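Local structure of putative agmatine deiminase (Streptococcus mutans, 2EWO) at residues A[15-23]-A[164-172]; A[273-281]-A[323-334]. The protein probably catalyses the hydrolytic deimination of agmatine to N-carbamoylputrescine and ammonia, as a member of the guanidino-group-modifying enzyme superfamily. One frame throughout, in Å; residues are numbered along the deposited sequence.

Contact 1 of 2, residues A[15-23]-A[164-172]; sequences FRMPGEFEK and SIHVDGEGT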
loop_
_atom_site.group_PDB
_atom_site.type_symbol
_atom_site.label_atom_id
_atom_site.label_comp_id
_atom_site.label_asym_id
_atom_site.label_seq_id
_atom_site.Cartn_x
_atom_site.Cartn_y
_atom_site.Cartn_z
ATOM N N PHE A 15 3.562 20.872 -33.461
ATOM C CA PHE A 15 3.980 21.112 -32.081
ATOM C C PHE A 15 5.484 20.920 -32.005
ATOM O O PHE A 15 6.074 20.276 -32.870
ATOM C CB PHE A 15 3.282 20.161 -31.106
ATOM C CG PHE A 15 1.828 20.473 -30.884
ATOM C CD1 PHE A 15 0.903 20.325 -31.919
ATOM C CD2 PHE A 15 1.376 20.896 -29.637
ATOM C CE1 PHE A 15 -0.448 20.590 -31.714
ATOM C CE2 PHE A 15 0.026 21.166 -29.423
ATOM C CZ PHE A 15 -0.889 21.010 -30.465
ATOM N N ARG A 16 6.098 21.479 -30.967
ATOM C CA ARG A 16 7.549 21.402 -30.798
ATOM C C ARG A 16 7.983 21.664 -29.368
ATOM O O ARG A 16 7.519 22.612 -28.736
ATOM C CB ARG A 16 8.238 22.436 -31.702
ATOM C CG ARG A 16 7.572 23.820 -31.670
ATOM C CD ARG A 16 8.415 24.908 -32.321
ATOM N NE ARG A 16 9.420 25.446 -31.407
ATOM C CZ ARG A 16 9.153 26.258 -30.387
ATOM N NH1 ARG A 16 7.905 26.638 -30.153
ATOM N NH2 ARG A 16 10.128 26.681 -29.588
HETATM N N MSE A 17 8.883 20.827 -28.865
HETATM C CA MSE A 17 9.392 21.018 -27.520
HETATM C C MSE A 17 10.133 22.352 -27.546
HETATM O O MSE A 17 11.162 22.483 -28.216
HETATM C CB MSE A 17 10.355 19.894 -27.137
HETATM C CG MSE A 17 11.072 20.140 -25.808
HETATM SE SE MSE A 17 12.343 18.737 -25.287
HETATM C CE MSE A 17 12.367 19.007 -23.352
ATOM N N PRO A 18 9.613 23.360 -26.820
ATOM C CA PRO A 18 10.183 24.703 -26.735
ATOM C C PRO A 18 11.408 24.667 -25.847
ATOM O O PRO A 18 11.500 23.820 -24.966
ATOM C CB PRO A 18 9.060 25.490 -26.093
ATOM C CG PRO A 18 8.599 24.520 -25.055
ATOM C CD PRO A 18 8.488 23.233 -25.873
ATOM N N GLY A 19 12.328 25.597 -26.069
ATOM C CA GLY A 19 13.537 25.649 -25.275
ATOM C C GLY A 19 13.297 25.769 -23.785
ATOM O O GLY A 19 12.427 26.514 -23.329
ATOM N N GLU A 20 14.094 25.034 -23.020
ATOM C CA GLU A 20 13.983 25.032 -21.567
ATOM C C GLU A 20 13.919 26.445 -20.994
ATOM O O GLU A 20 13.232 26.699 -20.001
ATOM C CB GLU A 20 15.167 24.275 -20.965
ATOM C CG GLU A 20 14.983 23.899 -19.503
ATOM C CD GLU A 20 15.956 22.814 -19.042
ATOM O OE1 GLU A 20 15.939 21.700 -19.636
ATOM O OE2 GLU A 20 16.731 23.082 -18.084
ATOM N N PHE A 21 14.631 27.358 -21.641
ATOM C CA PHE A 21 14.693 28.751 -21.226
ATOM C C PHE A 21 13.425 29.557 -21.498
ATOM O O PHE A 21 13.141 30.523 -20.785
ATOM C CB PHE A 21 15.885 29.418 -21.903
ATOM C CG PHE A 21 16.092 28.993 -23.334
ATOM C CD1 PHE A 21 15.302 29.507 -24.355
ATOM C CD2 PHE A 21 17.096 28.084 -23.659
ATOM C CE1 PHE A 21 15.517 29.120 -25.677
ATOM C CE2 PHE A 21 17.313 27.695 -24.972
ATOM C CZ PHE A 21 16.526 28.210 -25.982
ATOM N N GLU A 22 12.664 29.164 -22.518
ATOM C CA GLU A 22 11.437 29.879 -22.852
ATOM C C GLU A 22 10.529 30.034 -21.633
ATOM O O GLU A 22 10.750 29.401 -20.597
ATOM C CB GLU A 22 10.701 29.169 -23.997
ATOM C CG GLU A 22 11.486 29.164 -25.309
ATOM C CD GLU A 22 10.654 28.721 -26.510
ATOM O OE1 GLU A 22 9.542 29.265 -26.707
ATOM O OE2 GLU A 22 11.117 27.838 -27.272
ATOM N N LYS A 23 9.519 30.895 -21.754
ATOM C CA LYS A 23 8.590 31.150 -20.656
ATOM C C LYS A 23 7.841 29.889 -20.254
ATOM O O LYS A 23 7.384 29.102 -21.098
ATOM C CB LYS A 23 7.597 32.253 -21.024
ATOM C CG LYS A 23 6.635 32.639 -19.892
ATOM C CD LYS A 23 5.633 33.712 -20.358
ATOM C CE LYS A 23 4.543 34.014 -19.334
ATOM N NZ LYS A 23 3.520 34.947 -19.898
ATOM N N SER A 164 17.928 13.108 -21.241
ATOM C CA SER A 164 18.908 12.473 -22.122
ATOM C C SER A 164 18.899 13.249 -23.431
ATOM O O SER A 164 19.537 12.872 -24.417
ATOM C CB SER A 164 18.541 11.003 -22.394
ATOM O OG SER A 164 17.572 10.869 -23.426
ATOM N N ILE A 165 18.155 14.343 -23.431
ATOM C CA ILE A 165 18.047 15.164 -24.612
ATOM C C ILE A 165 17.819 16.630 -24.255
ATOM O O ILE A 165 17.024 16.957 -23.370
ATOM C CB ILE A 165 16.898 14.666 -25.504
ATOM C CG1 ILE A 165 15.599 14.623 -24.698
ATOM C CG2 ILE A 165 17.231 13.298 -26.044
ATOM C CD1 ILE A 165 14.360 14.644 -25.548
ATOM N N HIS A 166 18.549 17.504 -24.941
ATOM C CA HIS A 166 18.443 18.944 -24.746
ATOM C C HIS A 166 18.098 19.574 -26.079
ATOM O O HIS A 166 18.691 19.246 -27.114
ATOM C CB HIS A 166 19.753 19.522 -24.224
ATOM C CG HIS A 166 19.878 19.486 -22.732
ATOM N ND1 HIS A 166 18.925 20.024 -21.892
ATOM C CD2 HIS A 166 20.867 19.024 -21.931
ATOM C CE1 HIS A 166 19.326 19.898 -20.639
ATOM N NE2 HIS A 166 20.502 19.296 -20.635
ATOM N N VAL A 167 17.139 20.494 -26.044
ATOM C CA VAL A 167 16.662 21.143 -27.256
ATOM C C VAL A 167 16.712 22.669 -27.255
ATOM O O VAL A 167 16.675 23.315 -26.210
ATOM C CB VAL A 167 15.206 20.708 -27.538
ATOM C CG1 VAL A 167 14.788 21.137 -28.928
ATOM C CG2 VAL A 167 15.079 19.215 -27.379
ATOM N N ASP A 168 16.810 23.226 -28.456
ATOM C CA ASP A 168 16.820 24.663 -28.641
ATOM C C ASP A 168 15.580 24.967 -29.493
ATOM O O ASP A 168 15.187 24.162 -30.348
ATOM C CB ASP A 168 18.112 25.124 -29.347
ATOM C CG ASP A 168 18.158 24.753 -30.832
ATOM O OD1 ASP A 168 18.199 23.553 -31.165
ATOM O OD2 ASP A 168 18.159 25.677 -31.669
ATOM N N GLY A 169 14.954 26.112 -29.239
ATOM C CA GLY A 169 13.761 26.487 -29.978
ATOM C C GLY A 169 13.575 25.842 -31.346
ATOM O O GLY A 169 12.551 25.204 -31.592
ATOM N N GLU A 170 14.563 25.988 -32.232
ATOM C CA GLU A 170 14.458 25.437 -33.587
ATOM C C GLU A 170 15.083 24.070 -33.856
ATOM O O GLU A 170 16.101 23.703 -33.275
ATOM C CB GLU A 170 14.986 26.444 -34.618
ATOM C CG GLU A 170 16.202 27.262 -34.178
ATOM C CD GLU A 170 15.818 28.570 -33.477
ATOM O OE1 GLU A 170 15.178 28.509 -32.403
ATOM O OE2 GLU A 170 16.155 29.655 -34.005
ATOM N N GLY A 171 14.437 23.342 -34.766
ATOM C CA GLY A 171 14.834 21.998 -35.168
ATOM C C GLY A 171 16.186 21.397 -34.824
ATOM O O GLY A 171 16.892 20.911 -35.707
ATOM N N THR A 172 16.553 21.391 -33.553
ATOM C CA THR A 172 17.832 20.812 -33.177
ATOM C C THR A 172 17.792 20.284 -31.758
ATOM O O THR A 172 17.222 20.913 -30.872
ATOM C CB THR A 172 18.972 21.842 -33.287
ATOM O OG1 THR A 172 19.033 22.354 -34.624
ATOM C CG2 THR A 172 20.309 21.190 -32.945
#
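Gly19 and Gly169 bring the two backbones together, their CA atoms 4.8 Å apart, where the loop 15-23 passes strand 165-168 at Gly169. The contact belongs to the alpha/beta-propeller (pentein) fold expected of this family, and a type I beta turn from Gly19 to Glu22 folds the loop beside the strand. The main polar link is made by Arg16, whose NE donates to Gly169 O at 3.1 Å with an N-H...O angle of 162°. The oxygen lies at the guanidinium edge, almost in its plane, while the donor is tilted from the carbonyl plane; NH2 adds a weak bond to the same oxygen. With CG lodged between backbone N and carbonyl carbon (chi1 45°) and a bend at chi3, the Arg16 chain turns its head back to the glycine. NH2 also forms a salt bridge with Glu22 OE2, NH1 pairs with Asp109, and the positive charge is probably shared between the two carboxylates. Glu22 OE2 also accepts a hydrogen bond from Gly19 N, from above the carboxylate plane, at 2.8 Å, which ties the turn to the arginine. Phe21 bends over its own turn, Gly19 CA lying on one ring face, and its CZ approaches Gly169 N obliquely. Back along the strand, Val167 CG2 meets the SE atom of Met17, a selenomethionine with an extended chain, at 3.5 Å.

Contact 2 of 2, residues A[273-281]-A[323-334]; sequences KMCVTKEPC and YGDENDQLAKQQ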
loop_
_atom_site.group_PDB
_atom_site.type_symbol
_atom_site.label_atom_id
_atom_site.label_comp_id
_atom_site.label_asym_id
_atom_site.label_seq_id
_atom_site.Cartn_x
_atom_site.Cartn_y
_atom_site.Cartn_z
ATOM N N LYS A 273 31.720 27.728 -21.104
ATOM C CA LYS A 273 32.507 26.886 -20.232
ATOM C C LYS A 273 32.033 26.853 -18.791
ATOM O O LYS A 273 31.980 27.878 -18.113
ATOM C CB LYS A 273 33.977 27.303 -20.274
ATOM C CG LYS A 273 34.745 26.797 -21.488
ATOM C CD LYS A 273 36.235 27.029 -21.294
ATOM C CE LYS A 273 37.056 26.576 -22.487
ATOM N NZ LYS A 273 38.517 26.765 -22.240
HETATM N N MSE A 274 31.688 25.654 -18.335
HETATM C CA MSE A 274 31.246 25.435 -16.965
HETATM C C MSE A 274 32.432 24.750 -16.294
HETATM O O MSE A 274 33.294 24.201 -16.975
HETATM C CB MSE A 274 30.019 24.508 -16.954
HETATM C CG MSE A 274 29.361 24.299 -15.579
HETATM SE SE MSE A 274 28.508 25.918 -14.839
HETATM C CE MSE A 274 27.092 26.111 -16.169
ATOM N N CYS A 275 32.496 24.785 -14.969
ATOM C CA CYS A 275 33.597 24.136 -14.275
ATOM C C CYS A 275 33.114 22.844 -13.639
ATOM O O CYS A 275 31.908 22.602 -13.528
ATOM C CB CYS A 275 34.152 25.046 -13.185
ATOM S SG CYS A 275 33.033 25.248 -11.787
ATOM N N VAL A 276 34.072 22.023 -13.225
ATOM C CA VAL A 276 33.791 20.754 -12.569
ATOM C C VAL A 276 34.373 20.804 -11.159
ATOM O O VAL A 276 35.334 21.532 -10.907
ATOM C CB VAL A 276 34.427 19.553 -13.337
ATOM C CG1 VAL A 276 33.676 19.301 -14.639
ATOM C CG2 VAL A 276 35.897 19.823 -13.621
ATOM N N THR A 277 33.792 20.042 -10.239
ATOM C CA THR A 277 34.298 20.025 -8.872
ATOM C C THR A 277 35.782 19.643 -8.880
ATOM O O THR A 277 36.280 19.077 -9.854
ATOM C CB THR A 277 33.511 19.019 -7.998
ATOM O OG1 THR A 277 33.423 17.759 -8.673
ATOM C CG2 THR A 277 32.118 19.539 -7.713
ATOM N N LYS A 278 36.488 19.981 -7.806
ATOM C CA LYS A 278 37.908 19.661 -7.686
ATOM C C LYS A 278 38.006 18.505 -6.686
ATOM O O LYS A 278 39.060 17.891 -6.514
ATOM C CB LYS A 278 38.689 20.886 -7.183
ATOM C CG LYS A 278 40.217 20.864 -7.423
ATOM C CD LYS A 278 40.625 21.200 -8.874
ATOM C CE LYS A 278 40.510 20.000 -9.825
ATOM N NZ LYS A 278 41.459 18.887 -9.513
ATOM N N GLU A 279 36.881 18.224 -6.034
ATOM C CA GLU A 279 36.768 17.146 -5.054
ATOM C C GLU A 279 35.418 16.453 -5.199
ATOM O O GLU A 279 34.366 17.054 -4.959
ATOM C CB GLU A 279 36.897 17.686 -3.635
ATOM C CG GLU A 279 38.325 17.846 -3.163
ATOM C CD GLU A 279 39.077 16.526 -3.121
ATOM O OE1 GLU A 279 38.568 15.574 -2.482
ATOM O OE2 GLU A 279 40.176 16.448 -3.718
ATOM N N PRO A 280 35.433 15.169 -5.588
ATOM C CA PRO A 280 34.200 14.391 -5.762
ATOM C C PRO A 280 33.446 14.174 -4.441
ATOM O O PRO A 280 34.057 14.032 -3.378
ATOM C CB PRO A 280 34.713 13.083 -6.354
ATOM C CG PRO A 280 36.059 12.930 -5.671
ATOM C CD PRO A 280 36.627 14.326 -5.789
ATOM N N CYS A 281 32.121 14.134 -4.506
ATOM C CA CYS A 281 31.321 13.931 -3.300
ATOM C C CYS A 281 31.583 12.556 -2.674
ATOM O O CYS A 281 31.323 11.524 -3.295
ATOM C CB CYS A 281 29.836 14.065 -3.633
ATOM S SG CYS A 281 29.448 15.546 -4.554
ATOM N N TYR A 323 27.639 21.908 -4.169
ATOM C CA TYR A 323 28.127 20.769 -3.386
ATOM C C TYR A 323 29.075 21.133 -2.237
ATOM O O TYR A 323 29.304 20.334 -1.322
ATOM C CB TYR A 323 28.819 19.769 -4.316
ATOM C CG TYR A 323 28.064 19.522 -5.597
ATOM C CD1 TYR A 323 26.795 18.942 -5.588
ATOM C CD2 TYR A 323 28.612 19.887 -6.823
ATOM C CE1 TYR A 323 26.088 18.734 -6.779
ATOM C CE2 TYR A 323 27.921 19.686 -8.015
ATOM C CZ TYR A 323 26.664 19.112 -7.993
ATOM O OH TYR A 323 25.993 18.923 -9.183
ATOM N N GLY A 324 29.608 22.348 -2.269
ATOM C CA GLY A 324 30.542 22.746 -1.230
ATOM C C GLY A 324 31.936 22.360 -1.693
ATOM O O GLY A 324 32.774 21.882 -0.921
ATOM N N ASP A 325 32.158 22.573 -2.987
ATOM C CA ASP A 325 33.415 22.275 -3.647
ATOM C C ASP A 325 34.260 23.541 -3.724
ATOM O O ASP A 325 33.796 24.637 -3.386
ATOM C CB ASP A 325 33.136 21.730 -5.052
ATOM C CG ASP A 325 34.388 21.265 -5.759
ATOM O OD1 ASP A 325 34.898 20.180 -5.406
ATOM O OD2 ASP A 325 34.862 21.982 -6.666
ATOM N N GLU A 326 35.505 23.372 -4.161
ATOM C CA GLU A 326 36.457 24.471 -4.302
ATOM C C GLU A 326 36.028 25.359 -5.475
ATOM O O GLU A 326 35.936 26.580 -5.343
ATOM C CB GLU A 326 37.871 23.897 -4.522
ATOM C CG GLU A 326 39.012 24.915 -4.486
ATOM C CD GLU A 326 40.397 24.261 -4.423
ATOM O OE1 GLU A 326 40.665 23.331 -5.217
ATOM O OE2 GLU A 326 41.223 24.688 -3.582
ATOM N N ASN A 327 35.750 24.737 -6.616
ATOM C CA ASN A 327 35.315 25.469 -7.801
ATOM C C ASN A 327 33.806 25.693 -7.769
ATOM O O ASN A 327 33.143 25.672 -8.807
ATOM C CB ASN A 327 35.705 24.698 -9.066
ATOM C CG ASN A 327 37.056 25.129 -9.613
ATOM O OD1 ASN A 327 37.718 24.380 -10.346
ATOM N ND2 ASN A 327 37.469 26.353 -9.267
ATOM N N ASP A 328 33.279 25.925 -6.569
ATOM C CA ASP A 328 31.844 26.139 -6.366
ATOM C C ASP A 328 31.412 27.570 -6.712
ATOM O O ASP A 328 30.599 27.780 -7.615
ATOM C CB ASP A 328 31.482 25.803 -4.905
ATOM C CG ASP A 328 30.011 25.434 -4.721
ATOM O OD1 ASP A 328 29.513 24.548 -5.461
ATOM O OD2 ASP A 328 29.366 26.024 -3.822
ATOM N N GLN A 329 31.962 28.549 -5.998
ATOM C CA GLN A 329 31.616 29.946 -6.228
ATOM C C GLN A 329 31.891 30.341 -7.671
ATOM O O GLN A 329 31.275 31.267 -8.197
ATOM C CB GLN A 329 32.404 30.851 -5.289
ATOM C CG GLN A 329 32.147 30.617 -3.805
ATOM C CD GLN A 329 32.627 29.254 -3.321
ATOM O OE1 GLN A 329 33.633 28.723 -3.811
ATOM N NE2 GLN A 329 31.919 28.688 -2.339
ATOM N N LEU A 330 32.825 29.634 -8.303
ATOM C CA LEU A 330 33.173 29.891 -9.699
ATOM C C LEU A 330 32.013 29.501 -10.609
ATOM O O LEU A 330 31.735 30.170 -11.616
ATOM C CB LEU A 330 34.411 29.083 -10.100
ATOM C CG LEU A 330 34.658 28.939 -11.606
ATOM C CD1 LEU A 330 34.857 30.298 -12.257
ATOM C CD2 LEU A 330 35.883 28.066 -11.814
ATOM N N ALA A 331 31.347 28.408 -10.251
ATOM C CA ALA A 331 30.214 27.908 -11.017
ATOM C C ALA A 331 29.107 28.950 -11.057
ATOM O O ALA A 331 28.540 29.229 -12.119
ATOM C CB ALA A 331 29.696 26.620 -10.397
ATOM N N LYS A 332 28.809 29.526 -9.893
ATOM C CA LYS A 332 27.772 30.547 -9.786
ATOM C C LYS A 332 28.138 31.776 -10.618
ATOM O O LYS A 332 27.261 32.460 -11.149
ATOM C CB LYS A 332 27.569 30.951 -8.322
ATOM C CG LYS A 332 26.441 31.943 -8.120
ATOM C CD LYS A 332 26.286 32.328 -6.658
ATOM C CE LYS A 332 25.191 33.379 -6.477
ATOM N NZ LYS A 332 25.064 33.811 -5.056
ATOM N N GLN A 333 29.441 32.046 -10.726
ATOM C CA GLN A 333 29.945 33.176 -11.502
ATOM C C GLN A 333 29.790 32.871 -12.977
ATOM O O GLN A 333 29.268 33.688 -13.738
ATOM C CB GLN A 333 31.429 33.434 -11.195
ATOM C CG GLN A 333 32.141 34.407 -12.170
ATOM C CD GLN A 333 33.637 34.594 -11.863
ATOM O OE1 GLN A 333 34.419 35.021 -12.724
ATOM N NE2 GLN A 333 34.033 34.280 -10.627
ATOM N N GLN A 334 30.245 31.689 -13.378
ATOM C CA GLN A 334 30.159 31.282 -14.773
ATOM C C GLN A 334 28.731 31.326 -15.303
ATOM O O GLN A 334 28.476 31.941 -16.346
ATOM C CB GLN A 334 30.734 29.877 -14.963
ATOM C CG GLN A 334 32.205 29.753 -14.585
ATOM C CD GLN A 334 32.919 28.648 -15.358
ATOM O OE1 GLN A 334 32.544 27.471 -15.289
ATOM N NE2 GLN A 334 33.956 29.028 -16.103
#
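Asp325 OD2 is gripped by two backbone N-H groups: Lys278 N, across the contact, donates at 2.8 Å on the syn side and slightly out of plane, and Asn327 N, in its own segment, meets it at 2.9 Å from above the carboxylate plane. The second bond closes an Asx turn just ahead of helix 328-338. Glu279 N reaches the syn lone pair of OD1 at 2.9 Å, and Lys278 N adds a weak bond to OD1. With CG anti to the backbone N (chi1 -174°), the acid points toward the loop 273-281, its rotation fixed by bonds on both oxygens. Thr277 crosses Asp325 at about a right angle and sets CG2 against Tyr323 CD2, 3.6 Å away. Cys281 SG makes an oblique sulfur-aromatic contact with the same ring, 4.9 Å from its centroid. The aliphatic part of Lys278 runs alongside Glu326, but its NZ pairs with Asp242. Cys275 packs CB on Leu330 CD2 at 3.7 Å and SG near Ala331 CB. The loop, which links strand 270-271 to strand 281-282, covers the first turns of helix 328-338 at its Cys275 end and the turn before that helix at its Lys278 end, while Tyr323 reaches back to Ser307 and touches helix 350-353.

From the N terminus, the loop 15-23 lies between helix 10-13 and strand 24-29, and contact 1 closes when strand 165-168 arrives 141 residues later. It thereby joins the approach to one sheet to an outermost strand of another. Only after this does contact 2 open: the loop 273-281 is met 42 residues on by the residues 323-334, which follow strand 317-321 and lead into helix 328-338. The two closures stand in series, neither nested nor crossed. The centres of contact 1 and contact 2 are 26 Å apart. The nearest atoms of contact 1 and contact 2 are about 10 Å apart, without touching. Contact 1 ties a loop near the N terminus to an edge strand; contact 2 ties a loop to the turn and first residues of a helix.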